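Local coordinates for CSE1 (Thermus thermophilus, PDB 4AN8), which serves as a subunit of the type I-E CRISPR Cascade complex, which uses crRNA to recognise invading DNA, and probably helps select foreign DNA, at residues 185-190 / 346-351; 167-172 / 353-358; 393-398 / 490-495. One frame throughout, in Å; residues are numbered along the deposited sequence.

Contact 1 (185-190 / 346-351)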
ATOM      1  N   PRO A 185      -6.531   1.991  10.289  1.00 22.57           N
ATOM      2  CA  PRO A 185      -7.360   2.039   9.070  1.00 22.57           C
ATOM      3  C   PRO A 185      -6.810   1.319   7.845  1.00 22.57           C
ATOM      4  O   PRO A 185      -7.598   0.810   7.043  1.00 22.57           O
ATOM      5  CB  PRO A 185      -7.468   3.542   8.761  1.00 18.93           C
ATOM      6  CG  PRO A 185      -7.174   4.224  10.027  1.00 18.93           C
ATOM      7  CD  PRO A 185      -6.234   3.337  10.815  1.00 18.93           C
ATOM      8  N   VAL A 186      -5.497   1.301   7.650  1.00 22.01           N
ATOM      9  CA  VAL A 186      -4.967   0.618   6.481  1.00 22.01           C
ATOM     10  C   VAL A 186      -4.068  -0.553   6.834  1.00 22.01           C
ATOM     11  O   VAL A 186      -3.186  -0.905   6.079  1.00 22.01           O
ATOM     12  CB  VAL A 186      -4.272   1.593   5.474  1.00 19.48           C
ATOM     13  CG1 VAL A 186      -5.340   2.402   4.710  1.00 19.48           C
ATOM     14  CG2 VAL A 186      -3.274   2.506   6.192  1.00 19.48           C
ATOM     15  N   ALA A 187      -4.317  -1.175   7.976  1.00 18.99           N
ATOM     16  CA  ALA A 187      -3.594  -2.386   8.363  1.00 18.99           C
ATOM     17  C   ALA A 187      -3.632  -3.495   7.300  1.00 18.99           C
ATOM     18  O   ALA A 187      -2.623  -4.186   7.091  1.00 18.99           O
ATOM     19  CB  ALA A 187      -4.125  -2.917   9.685  1.00 22.37           C
ATOM     20  N   ARG A 188      -4.782  -3.653   6.639  1.00 20.47           N
ATOM     21  CA  ARG A 188      -5.031  -4.792   5.743  1.00 20.47           C
ATOM     22  C   ARG A 188      -4.879  -4.516   4.241  1.00 20.47           C
ATOM     23  O   ARG A 188      -4.400  -5.373   3.507  1.00 20.47           O
ATOM     24  CB  ARG A 188      -6.438  -5.384   5.972  1.00 25.72           C
ATOM     25  CG  ARG A 188      -6.820  -5.632   7.420  1.00 25.72           C
ATOM     26  CD  ARG A 188      -5.826  -6.584   8.071  1.00 25.72           C
ATOM     27  NE  ARG A 188      -6.000  -6.646   9.522  1.00 25.72           N
ATOM     28  CZ  ARG A 188      -5.371  -7.507  10.318  1.00 25.72           C
ATOM     29  NH1 ARG A 188      -4.506  -8.400   9.834  1.00 25.72           N
ATOM     30  NH2 ARG A 188      -5.601  -7.469  11.610  1.00 25.72           N
ATOM     31  N   PRO A 189      -5.352  -3.348   3.765  1.00 17.57           N
ATOM     32  CA  PRO A 189      -5.484  -3.271   2.314  1.00 17.57           C
ATOM     33  C   PRO A 189      -4.192  -2.881   1.661  1.00 17.57           C
ATOM     34  O   PRO A 189      -3.325  -2.273   2.297  1.00 17.57           O
ATOM     35  CB  PRO A 189      -6.520  -2.155   2.106  1.00 16.55           C
ATOM     36  CG  PRO A 189      -6.385  -1.307   3.329  1.00 16.55           C
ATOM     37  CD  PRO A 189      -6.011  -2.224   4.450  1.00 16.55           C
ATOM     38  N   ALA A 190      -4.086  -3.223   0.391  1.00 21.62           N
ATOM     39  CA  ALA A 190      -2.985  -2.784  -0.437  1.00 21.62           C
ATOM     40  C   ALA A 190      -3.241  -1.336  -0.835  1.00 21.62           C
ATOM     41  O   ALA A 190      -4.350  -0.993  -1.206  1.00 21.62           O
ATOM     42  CB  ALA A 190      -2.914  -3.662  -1.668  1.00 17.36           C
ATOM     43  N   LEU A 346       1.785  -0.390  -2.083  1.00 22.54           N
ATOM     44  CA  LEU A 346       2.398  -0.461  -0.755  1.00 22.54           C
ATOM     45  C   LEU A 346       1.430  -1.078   0.253  1.00 22.54           C
ATOM     46  O   LEU A 346       0.240  -0.774   0.238  1.00 22.54           O
ATOM     47  CB  LEU A 346       2.778   0.944  -0.272  1.00 16.28           C
ATOM     48  CG  LEU A 346       3.523   1.838  -1.252  1.00 16.28           C
ATOM     49  CD1 LEU A 346       3.642   3.275  -0.716  1.00 16.28           C
ATOM     50  CD2 LEU A 346       4.886   1.248  -1.597  1.00 16.28           C
ATOM     51  N   GLY A 347       1.933  -1.927   1.136  1.00 20.19           N
ATOM     52  CA  GLY A 347       1.094  -2.532   2.159  1.00 20.19           C
ATOM     53  C   GLY A 347       1.762  -3.674   2.930  1.00 20.19           C
ATOM     54  O   GLY A 347       2.930  -3.976   2.710  1.00 20.19           O
ATOM     55  N   GLN A 348       1.009  -4.298   3.836  1.00 18.51           N
ATOM     56  CA  GLN A 348       1.514  -5.394   4.649  1.00 18.51           C
ATOM     57  C   GLN A 348       0.852  -6.662   4.190  1.00 18.51           C
ATOM     58  O   GLN A 348      -0.309  -6.638   3.809  1.00 18.51           O
ATOM     59  CB  GLN A 348       1.111  -5.240   6.130  1.00 23.37           C
ATOM     60  CG  GLN A 348       1.190  -3.901   6.662  1.00 23.37           C
ATOM     61  CD  GLN A 348       1.006  -3.853   8.161  1.00 23.37           C
ATOM     62  OE1 GLN A 348       1.977  -3.750   8.899  1.00 23.37           O
ATOM     63  NE2 GLN A 348      -0.248  -3.861   8.616  1.00 23.37           N
ATOM     64  N   VAL A 349       1.571  -7.771   4.274  1.00 23.77           N
ATOM     65  CA  VAL A 349       0.919  -9.066   4.182  1.00 23.77           C
ATOM     66  C   VAL A 349       0.611  -9.461   5.613  1.00 23.77           C
ATOM     67  O   VAL A 349       1.513  -9.517   6.459  1.00 23.77           O
ATOM     68  CB  VAL A 349       1.830 -10.136   3.572  1.00 21.00           C
ATOM     69  CG1 VAL A 349       1.029 -11.433   3.353  1.00 21.00           C
ATOM     70  CG2 VAL A 349       2.424  -9.627   2.278  1.00 21.00           C
ATOM     71  N   SER A 350      -0.650  -9.701   5.916  1.00 28.73           N
ATOM     72  CA  SER A 350      -0.963  -9.909   7.314  1.00 28.73           C
ATOM     73  C   SER A 350      -1.811 -11.135   7.549  1.00 28.73           C
ATOM     74  O   SER A 350      -2.348 -11.730   6.622  1.00 28.73           O
ATOM     75  CB  SER A 350      -1.634  -8.678   7.933  1.00 32.14           C
ATOM     76  OG  SER A 350      -2.971  -8.560   7.501  1.00 32.14           O
ATOM     77  N   ASP A 351      -1.932 -11.486   8.821  1.00 43.61           N
ATOM     78  CA  ASP A 351      -2.683 -12.652   9.234  1.00 43.61           C
ATOM     79  C   ASP A 351      -3.109 -12.400  10.674  1.00 43.61           C
ATOM     80  O   ASP A 351      -2.308 -12.572  11.613  1.00 43.61           O
ATOM     81  CB  ASP A 351      -1.783 -13.871   9.144  1.00 73.59           C
ATOM     82  CG  ASP A 351      -2.471 -15.114   9.583  1.00 73.59           C
ATOM     83  OD1 ASP A 351      -3.718 -15.153   9.474  1.00 73.59           O
ATOM     84  OD2 ASP A 351      -1.764 -16.040  10.037  1.00 73.59           O
TER
HETATM   85  O   HOH W   1      -1.459  -3.048   4.271  1.00 54.65           O
HETATM   86  O   HOH W   2      -2.947  -7.279   5.219  1.00 51.38           O
HETATM   87  O   HOH W   3      -2.011  -5.494   2.012  1.00 54.65           O
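Q348 and A187 meet through the amide end of the glutamine. Its NE2 donates to A187 O at 2.8 Å with an N-H...O angle of 169°. The donor lies in the plane of the A187 carbonyl, on a lone pair, with C=O...N at 122°, and A187 O lies almost exactly in the amide plane. Such coplanarity on both sides fixes the rotation of the amide, and NE2 has a second acceptor in F167 O. The Q348 chain is extended at chi2, carrying CD out from the backbone, and the chi3 rotation then turns NE2 to A187 O.

R188 meets S350 differently. Its CB heads off from the strand, but the chain bends at chi2, which brings CD back to 3.5 Å from S350 OG. NH1 then donates to S350 OG at 2.8 Å along a less straight path (146°), with the hydroxyl tilted slightly from the guanidinium plane. The same guanidinium forms a salt bridge from NE to D183 and a hydrogen bond from NH1 to Q352 O, so several bonds hold it besides the one to S350.

In the fold, 346-351 belongs to the central strand of a three-stranded antiparallel sheet, and 185-190 is the loop entering its edge strand 191-195. Near that entry the CA atoms of G347 and A190 are 4.8 Å apart, a closeness helped by the lack of a side chain on G347. Farther along, backbone atoms are linked by water: water 1 accepts from Q348 N (2.8 Å) and can donate to P189 O (2.8 Å). Waters 2 and 3 each lie between R188 O and Q348 O, although competing acceptors mean that not every such bond need be made at once. Water 2 also sits 2.6 Å from S350 OG, tying the hydroxyl to this hydrated seam.

Contact 2 (167-172 / 353-358)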
ATOM      1  N   PHE A 167      -1.032   1.509  10.295  1.00 17.06           N
ATOM      2  CA  PHE A 167      -0.899   0.079   9.997  1.00 17.06           C
ATOM      3  C   PHE A 167      -1.024  -0.920  11.180  1.00 17.06           C
ATOM      4  O   PHE A 167      -0.984  -2.139  10.960  1.00 17.06           O
ATOM      5  CB  PHE A 167       0.433  -0.172   9.282  1.00 16.22           C
ATOM      6  CG  PHE A 167       0.489   0.379   7.893  1.00 16.22           C
ATOM      7  CD1 PHE A 167      -0.103  -0.298   6.842  1.00 16.22           C
ATOM      8  CD2 PHE A 167       1.154   1.584   7.634  1.00 16.22           C
ATOM      9  CE1 PHE A 167      -0.054   0.222   5.550  1.00 16.22           C
ATOM     10  CE2 PHE A 167       1.214   2.105   6.361  1.00 16.22           C
ATOM     11  CZ  PHE A 167       0.612   1.410   5.311  1.00 16.22           C
ATOM     12  N   ALA A 168      -1.148  -0.431  12.414  1.00 17.20           N
ATOM     13  CA  ALA A 168      -1.270  -1.369  13.542  1.00 17.20           C
ATOM     14  C   ALA A 168      -2.442  -2.319  13.316  1.00 17.20           C
ATOM     15  O   ALA A 168      -3.590  -1.889  13.152  1.00 17.20           O
ATOM     16  CB  ALA A 168      -1.443  -0.633  14.886  1.00 17.34           C
ATOM     17  N   PRO A 169      -2.148  -3.620  13.282  1.00 22.57           N
ATOM     18  CA  PRO A 169      -3.182  -4.658  13.272  1.00 22.57           C
ATOM     19  C   PRO A 169      -3.872  -4.732  14.636  1.00 22.57           C
ATOM     20  O   PRO A 169      -3.229  -4.474  15.663  1.00 22.57           O
ATOM     21  CB  PRO A 169      -2.378  -5.944  12.997  1.00 26.52           C
ATOM     22  CG  PRO A 169      -0.998  -5.625  13.494  1.00 26.52           C
ATOM     23  CD  PRO A 169      -0.788  -4.180  13.183  1.00 26.52           C
ATOM     24  N   GLY A 170      -5.166  -5.056  14.639  1.00 23.94           N
ATOM     25  CA  GLY A 170      -5.886  -5.282  15.883  1.00 23.94           C
ATOM     26  C   GLY A 170      -5.287  -6.434  16.679  1.00 23.94           C
ATOM     27  O   GLY A 170      -4.545  -7.254  16.140  1.00 23.94           O
ATOM     28  N   GLY A 171      -5.613  -6.518  17.962  1.00 30.29           N
ATOM     29  CA  GLY A 171      -5.116  -7.605  18.787  1.00 30.29           C
ATOM     30  C   GLY A 171      -5.056  -7.234  20.259  1.00 30.29           C
ATOM     31  O   GLY A 171      -5.569  -6.190  20.675  1.00 30.29           O
ATOM     32  N   LEU A 172      -4.413  -8.084  21.047  1.00 32.53           N
ATOM     33  CA  LEU A 172      -4.370  -7.903  22.490  1.00 32.53           C
ATOM     34  C   LEU A 172      -3.759  -6.563  22.872  1.00 32.53           C
ATOM     35  O   LEU A 172      -2.760  -6.159  22.302  1.00 32.53           O
ATOM     36  CB  LEU A 172      -3.590  -9.044  23.149  1.00 48.42           C
ATOM     37  CG  LEU A 172      -4.231  -9.514  24.455  1.00 48.42           C
ATOM     38  CD1 LEU A 172      -5.596 -10.153  24.174  1.00 48.42           C
ATOM     39  CD2 LEU A 172      -3.318 -10.471  25.212  1.00 48.42           C
ATOM     40  N   ALA A 353      -3.396 -10.723  13.994  1.00 38.70           N
ATOM     41  CA  ALA A 353      -2.467  -9.804  14.656  1.00 38.70           C
ATOM     42  C   ALA A 353      -1.042  -9.902  14.102  1.00 38.70           C
ATOM     43  O   ALA A 353      -0.170  -9.103  14.463  1.00 38.70           O
ATOM     44  CB  ALA A 353      -2.468 -10.034  16.186  1.00 33.58           C
ATOM     45  N   LYS A 354      -0.802 -10.889  13.237  1.00 32.37           N
ATOM     46  CA  LYS A 354       0.540 -11.080  12.687  1.00 32.37           C
ATOM     47  C   LYS A 354       0.785 -10.312  11.373  1.00 32.37           C
ATOM     48  O   LYS A 354      -0.049 -10.306  10.465  1.00 32.37           O
ATOM     49  CB  LYS A 354       0.860 -12.569  12.529  1.00 71.86           C
ATOM     50  CG  LYS A 354       0.929 -13.318  13.858  1.00 71.86           C
ATOM     51  CD  LYS A 354       1.552 -14.699  13.697  1.00 71.86           C
ATOM     52  CE  LYS A 354       1.604 -15.445  15.026  1.00 71.86           C
ATOM     53  NZ  LYS A 354       2.341 -14.677  16.075  1.00 71.86           N
ATOM     54  N   VAL A 355       1.933  -9.653  11.293  1.00 31.21           N
ATOM     55  CA  VAL A 355       2.361  -9.055  10.051  1.00 31.21           C
ATOM     56  C   VAL A 355       3.417  -9.984   9.449  1.00 31.21           C
ATOM     57  O   VAL A 355       4.515 -10.087   9.980  1.00 31.21           O
ATOM     58  CB  VAL A 355       2.917  -7.612  10.278  1.00 31.55           C
ATOM     59  CG1 VAL A 355       3.591  -7.073   9.020  1.00 31.55           C
ATOM     60  CG2 VAL A 355       1.784  -6.658  10.745  1.00 31.55           C
ATOM     61  N   LEU A 356       3.089 -10.667   8.354  1.00 36.12           N
ATOM     62  CA  LEU A 356       4.017 -11.632   7.759  1.00 36.12           C
ATOM     63  C   LEU A 356       5.106 -10.988   6.922  1.00 36.12           C
ATOM     64  O   LEU A 356       6.187 -11.562   6.734  1.00 36.12           O
ATOM     65  CB  LEU A 356       3.274 -12.637   6.874  1.00 41.90           C
ATOM     66  CG  LEU A 356       2.184 -13.473   7.540  1.00 41.90           C
ATOM     67  CD1 LEU A 356       1.562 -14.404   6.527  1.00 41.90           C
ATOM     68  CD2 LEU A 356       2.752 -14.254   8.730  1.00 41.90           C
ATOM     69  N   ASP A 357       4.817  -9.814   6.381  1.00 32.38           N
ATOM     70  CA  ASP A 357       5.699  -9.233   5.379  1.00 32.38           C
ATOM     71  C   ASP A 357       5.233  -7.829   5.019  1.00 32.38           C
ATOM     72  O   ASP A 357       4.074  -7.458   5.240  1.00 32.38           O
ATOM     73  CB  ASP A 357       5.733 -10.120   4.126  1.00 44.26           C
ATOM     74  CG  ASP A 357       6.943  -9.843   3.226  1.00 44.26           C
ATOM     75  OD1 ASP A 357       7.989  -9.364   3.721  1.00 44.26           O
ATOM     76  OD2 ASP A 357       6.846 -10.123   2.005  1.00 44.26           O
ATOM     77  N   ILE A 358       6.151  -7.066   4.446  1.00 30.78           N
ATOM     78  CA  ILE A 358       5.889  -5.705   4.039  1.00 30.78           C
ATOM     79  C   ILE A 358       6.422  -5.567   2.620  1.00 30.78           C
ATOM     80  O   ILE A 358       7.535  -5.974   2.331  1.00 30.78           O
ATOM     81  CB  ILE A 358       6.533  -4.762   5.057  1.00 30.18           C
ATOM     82  CG1 ILE A 358       5.619  -4.663   6.269  1.00 30.18           C
ATOM     83  CG2 ILE A 358       6.769  -3.422   4.511  1.00 30.18           C
ATOM     84  CD1 ILE A 358       6.340  -4.312   7.511  1.00 30.18           C
TER
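The beta-hairpin of strands 342-351 and 354-364 presents its turn residue A353, and V355 just beyond it, to P169 and G170, in the link between helix 154-167 and strand 171-175, and to G171, which opens that strand. The interface is small, 158 Å² summed over both sides, and no hydrogen bond crosses it, so the evidence for it is van der Waals packing.

P169 makes the central contact through its ring. CG lies 3.7 Å from A353 O and 4.0 Å from V355 CG2, so a single ring carbon touches the turn backbone and the first inward-facing side chain of the strand. The P169 and V355 side chains cross at about a right angle and meet at this CG-CG2 pair. On V355, CG2 is the branch anti to the carbonyl carbon, and CB points toward 167-172. The same valine also packs against Q348 of the neighbouring strand, and P169 touches R188, two residues of contact 1.

After V355 the strand is distorted. L356 and D357 both face V349 across the hairpin, forming a classic beta bulge, and L356 has the near-helical phi/psi of -79°/-27° that fits the first position of such a bulge. Both residues form backbone hydrogen bonds with V349.

Along the other segment, G170 N donates to D183 OD1, which ties down the peptide next to the proline. G171 has phi 155°, a value readily adopted by glycine, and its backbone pairs with A181 in the small two-stranded sheet. Over these glycines lies the A353 methyl: its CB is 4.4 Å from G171 CA and closer still to the preceding carbonyl, at 3.5 Å from G170 O.

Contact 3 (393-398 / 490-495); sequences KHLAQE and EQEFGR
The imidazole of H394 has E398 CG over one face, 3.7 Å above the ring plane and displaced toward the rim, while E492 reaches it obliquely from the facing helix. E492 OE2 comes to 3.0 Å from H394 ND1; the carboxylate plane is turned 68° from that of the ring. The phenyl ring of F493 is met at its edge, in plane, by L395 CD1, which is 3.9 Å from F493 CD1. That methyl is nearer still to the base of the side chain, 3.5 Å from F493 CB.

E492 spans the gap because its CG is anti to the backbone N and the chain stays extended beyond it. Its carboxylate thus faces both H394 and E398 on the opposing helix, with OE1 3.8 Å from E398 CB. The two glutamate carboxylates stand 86° apart in orientation, and E398 OE2 remains 5.0 Å from E492 OE1. E398 also has a long, weak ion pair with K401. H394, E398 and E492 form the polar side of the interface, L395 and F493 the buried apolar side, and the CG of E492 also packs on L395.

The helical segments run antiparallel, with axes 168° apart in direction and 10.2 Å apart at closest approach. They belong to helices 372-403 and 483-499, part of the C-terminal helical bundle of Cse1. Helix 453-476 closes the apolar side: its W469 touches L395 and stacks on the ring of F493, A465 and L466 pack against F493, and R473 forms a salt bridge with E490.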
ATOM      1  N   LYS A 393      -1.482 -26.602 -11.963  1.00 31.46           N
ATOM      2  CA  LYS A 393      -1.705 -27.085 -10.603  1.00 31.46           C
ATOM      3  C   LYS A 393      -2.246 -28.523 -10.614  1.00 31.46           C
ATOM      4  O   LYS A 393      -1.894 -29.351  -9.766  1.00 31.46           O
ATOM      5  CB  LYS A 393      -2.664 -26.156  -9.852  1.00 53.58           C
ATOM      6  CG  LYS A 393      -3.023 -26.602  -8.439  1.00 53.58           C
ATOM      7  CD  LYS A 393      -4.122 -25.709  -7.875  1.00 53.58           C
ATOM      8  CE  LYS A 393      -4.502 -26.079  -6.446  1.00 53.58           C
ATOM      9  NZ  LYS A 393      -3.380 -25.889  -5.458  1.00 53.58           N
ATOM     10  N   HIS A 394      -3.109 -28.819 -11.572  1.00 31.27           N
ATOM     11  CA  HIS A 394      -3.687 -30.147 -11.644  1.00 31.27           C
ATOM     12  C   HIS A 394      -2.607 -31.138 -12.072  1.00 31.27           C
ATOM     13  O   HIS A 394      -2.482 -32.232 -11.513  1.00 31.27           O
ATOM     14  CB  HIS A 394      -4.862 -30.177 -12.622  1.00 56.19           C
ATOM     15  CG  HIS A 394      -5.493 -31.528 -12.762  1.00 56.19           C
ATOM     16  ND1 HIS A 394      -5.449 -32.252 -13.934  1.00 56.19           N
ATOM     17  CD2 HIS A 394      -6.163 -32.296 -11.870  1.00 56.19           C
ATOM     18  CE1 HIS A 394      -6.079 -33.403 -13.762  1.00 56.19           C
ATOM     19  NE2 HIS A 394      -6.519 -33.454 -12.518  1.00 56.19           N
ATOM     20  N   LEU A 395      -1.819 -30.735 -13.057  1.00 30.97           N
ATOM     21  CA  LEU A 395      -0.693 -31.535 -13.498  1.00 30.97           C
ATOM     22  C   LEU A 395       0.199 -31.889 -12.295  1.00 30.97           C
ATOM     23  O   LEU A 395       0.526 -33.060 -12.083  1.00 30.97           O
ATOM     24  CB  LEU A 395       0.086 -30.773 -14.559  1.00 36.81           C
ATOM     25  CG  LEU A 395       0.916 -31.579 -15.553  1.00 36.81           C
ATOM     26  CD1 LEU A 395       1.622 -30.655 -16.546  1.00 36.81           C
ATOM     27  CD2 LEU A 395       1.921 -32.407 -14.813  1.00 36.81           C
ATOM     28  N   ALA A 396       0.562 -30.887 -11.490  1.00 35.59           N
ATOM     29  CA  ALA A 396       1.426 -31.106 -10.329  1.00 35.59           C
ATOM     30  C   ALA A 396       0.810 -32.082  -9.338  1.00 35.59           C
ATOM     31  O   ALA A 396       1.509 -32.910  -8.759  1.00 35.59           O
ATOM     32  CB  ALA A 396       1.764 -29.776  -9.628  1.00 42.01           C
ATOM     33  N   GLN A 397      -0.502 -31.990  -9.143  1.00 43.28           N
ATOM     34  CA  GLN A 397      -1.214 -32.952  -8.299  1.00 43.28           C
ATOM     35  C   GLN A 397      -1.121 -34.389  -8.839  1.00 43.28           C
ATOM     36  O   GLN A 397      -0.877 -35.327  -8.074  1.00 43.28           O
ATOM     37  CB  GLN A 397      -2.682 -32.552  -8.153  1.00 47.43           C
ATOM     38  CG  GLN A 397      -2.943 -31.550  -7.057  1.00 47.43           C
ATOM     39  CD  GLN A 397      -4.233 -30.782  -7.270  1.00 47.43           C
ATOM     40  OE1 GLN A 397      -4.992 -31.062  -8.203  1.00 47.43           O
ATOM     41  NE2 GLN A 397      -4.485 -29.800  -6.415  1.00 47.43           N
ATOM     42  N   GLU A 398      -1.322 -34.557 -10.150  1.00 35.10           N
ATOM     43  CA  GLU A 398      -1.257 -35.883 -10.764  1.00 35.10           C
ATOM     44  C   GLU A 398       0.181 -36.454 -10.733  1.00 35.10           C
ATOM     45  O   GLU A 398       0.380 -37.658 -10.559  1.00 35.10           O
ATOM     46  CB  GLU A 398      -1.807 -35.858 -12.190  1.00 68.63           C
ATOM     47  CG  GLU A 398      -3.299 -35.589 -12.281  1.00 68.63           C
ATOM     48  CD  GLU A 398      -4.152 -36.786 -11.859  1.00 68.63           C
ATOM     49  OE1 GLU A 398      -4.236 -37.067 -10.643  1.00 68.63           O
ATOM     50  OE2 GLU A 398      -4.749 -37.442 -12.746  1.00 68.63           O
ATOM     51  N   GLU A 490       4.372 -35.449 -18.869  1.00 45.09           N
ATOM     52  CA  GLU A 490       4.770 -34.934 -20.181  1.00 45.09           C
ATOM     53  C   GLU A 490       3.597 -34.979 -21.170  1.00 45.09           C
ATOM     54  O   GLU A 490       3.418 -34.060 -21.983  1.00 45.09           O
ATOM     55  CB  GLU A 490       5.974 -35.711 -20.731  1.00 49.34           C
ATOM     56  CG  GLU A 490       6.515 -35.216 -22.076  1.00 49.34           C
ATOM     57  CD  GLU A 490       7.303 -33.912 -21.968  1.00 49.34           C
ATOM     58  OE1 GLU A 490       8.242 -33.819 -21.154  1.00 49.34           O
ATOM     59  OE2 GLU A 490       6.995 -32.969 -22.717  1.00 49.34           O
ATOM     60  N   GLN A 491       2.796 -36.041 -21.099  1.00 47.67           N
ATOM     61  CA  GLN A 491       1.643 -36.172 -21.993  1.00 47.67           C
ATOM     62  C   GLN A 491       0.574 -35.135 -21.655  1.00 47.67           C
ATOM     63  O   GLN A 491       0.072 -34.447 -22.542  1.00 47.67           O
ATOM     64  CB  GLN A 491       1.065 -37.586 -21.944  1.00 90.50           C
ATOM     65  CG  GLN A 491       1.952 -38.617 -22.624  1.00 90.50           C
ATOM     66  CD  GLN A 491       1.367 -40.022 -22.609  1.00 90.50           C
ATOM     67  OE1 GLN A 491       0.217 -40.233 -22.214  1.00 90.50           O
ATOM     68  NE2 GLN A 491       2.165 -40.995 -23.040  1.00 90.50           N
ATOM     69  N   GLU A 492       0.248 -35.025 -20.367  1.00 42.57           N
ATOM     70  CA  GLU A 492      -0.733 -34.048 -19.877  1.00 42.57           C
ATOM     71  C   GLU A 492      -0.270 -32.629 -20.183  1.00 42.57           C
ATOM     72  O   GLU A 492      -1.045 -31.793 -20.652  1.00 42.57           O
ATOM     73  CB  GLU A 492      -0.951 -34.224 -18.373  1.00 71.30           C
ATOM     74  CG  GLU A 492      -2.137 -33.466 -17.799  1.00 71.30           C
ATOM     75  CD  GLU A 492      -2.514 -33.954 -16.400  1.00 71.30           C
ATOM     76  OE1 GLU A 492      -1.859 -34.891 -15.883  1.00 71.30           O
ATOM     77  OE2 GLU A 492      -3.470 -33.406 -15.810  1.00 71.30           O
ATOM     78  N   PHE A 493       1.006 -32.363 -19.928  1.00 44.39           N
ATOM     79  CA  PHE A 493       1.545 -31.049 -20.212  1.00 44.39           C
ATOM     80  C   PHE A 493       1.397 -30.736 -21.686  1.00 44.39           C
ATOM     81  O   PHE A 493       1.237 -29.579 -22.065  1.00 44.39           O
ATOM     82  CB  PHE A 493       3.008 -30.937 -19.799  1.00 37.53           C
ATOM     83  CG  PHE A 493       3.620 -29.617 -20.145  1.00 37.53           C
ATOM     84  CD1 PHE A 493       3.469 -28.529 -19.293  1.00 37.53           C
ATOM     85  CD2 PHE A 493       4.320 -29.450 -21.327  1.00 37.53           C
ATOM     86  CE1 PHE A 493       4.014 -27.309 -19.605  1.00 37.53           C
ATOM     87  CE2 PHE A 493       4.870 -28.223 -21.656  1.00 37.53           C
ATOM     88  CZ  PHE A 493       4.717 -27.146 -20.786  1.00 37.53           C
ATOM     89  N   GLY A 494       1.453 -31.772 -22.519  1.00 47.56           N
ATOM     90  CA  GLY A 494       1.269 -31.601 -23.949  1.00 47.56           C
ATOM     91  C   GLY A 494      -0.145 -31.148 -24.239  1.00 47.56           C
ATOM     92  O   GLY A 494      -0.363 -30.192 -24.978  1.00 47.56           O
ATOM     93  N   ARG A 495      -1.115 -31.840 -23.655  1.00 48.59           N
ATOM     94  CA  ARG A 495      -2.507 -31.408 -23.733  1.00 48.59           C
ATOM     95  C   ARG A 495      -2.658 -29.916 -23.409  1.00 48.59           C
ATOM     96  O   ARG A 495      -3.210 -29.160 -24.211  1.00 48.59           O
ATOM     97  CB  ARG A 495      -3.388 -32.232 -22.792  1.00 83.91           C
ATOM     98  CG  ARG A 495      -4.286 -33.222 -23.497  1.00 83.91           C
ATOM     99  CD  ARG A 495      -5.206 -33.948 -22.528  1.00 83.91           C
ATOM    100  NE  ARG A 495      -4.483 -34.700 -21.498  1.00 83.91           N
ATOM    101  CZ  ARG A 495      -3.851 -35.854 -21.707  1.00 83.91           C
ATOM    102  NH1 ARG A 495      -3.826 -36.396 -22.920  1.00 83.91           N
ATOM    103  NH2 ARG A 495      -3.232 -36.459 -20.701  1.00 83.91           N
TER

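How the contacts relate
Contacts 1 and 2 are neighbours, their centres 8 Å apart, and they share the antiparallel sheet in which strands 342-351 and 354-364 pair. Along the chain, contact 1 is nested inside the loop that contact 2 closes, so the same hairpin receives two successive parts of the earlier chain, 167-172 and 185-190. Contact 3 follows in series, after strand 354-364 gives way to helix 372-403. Its centre lies 35 Å from that of contact 1 and 38 Å from that of contact 2, with nearest atoms about 17 Å away in each case. Cse1 thus combines a mixed, sheet-containing body with a separate all-helical C-terminal part.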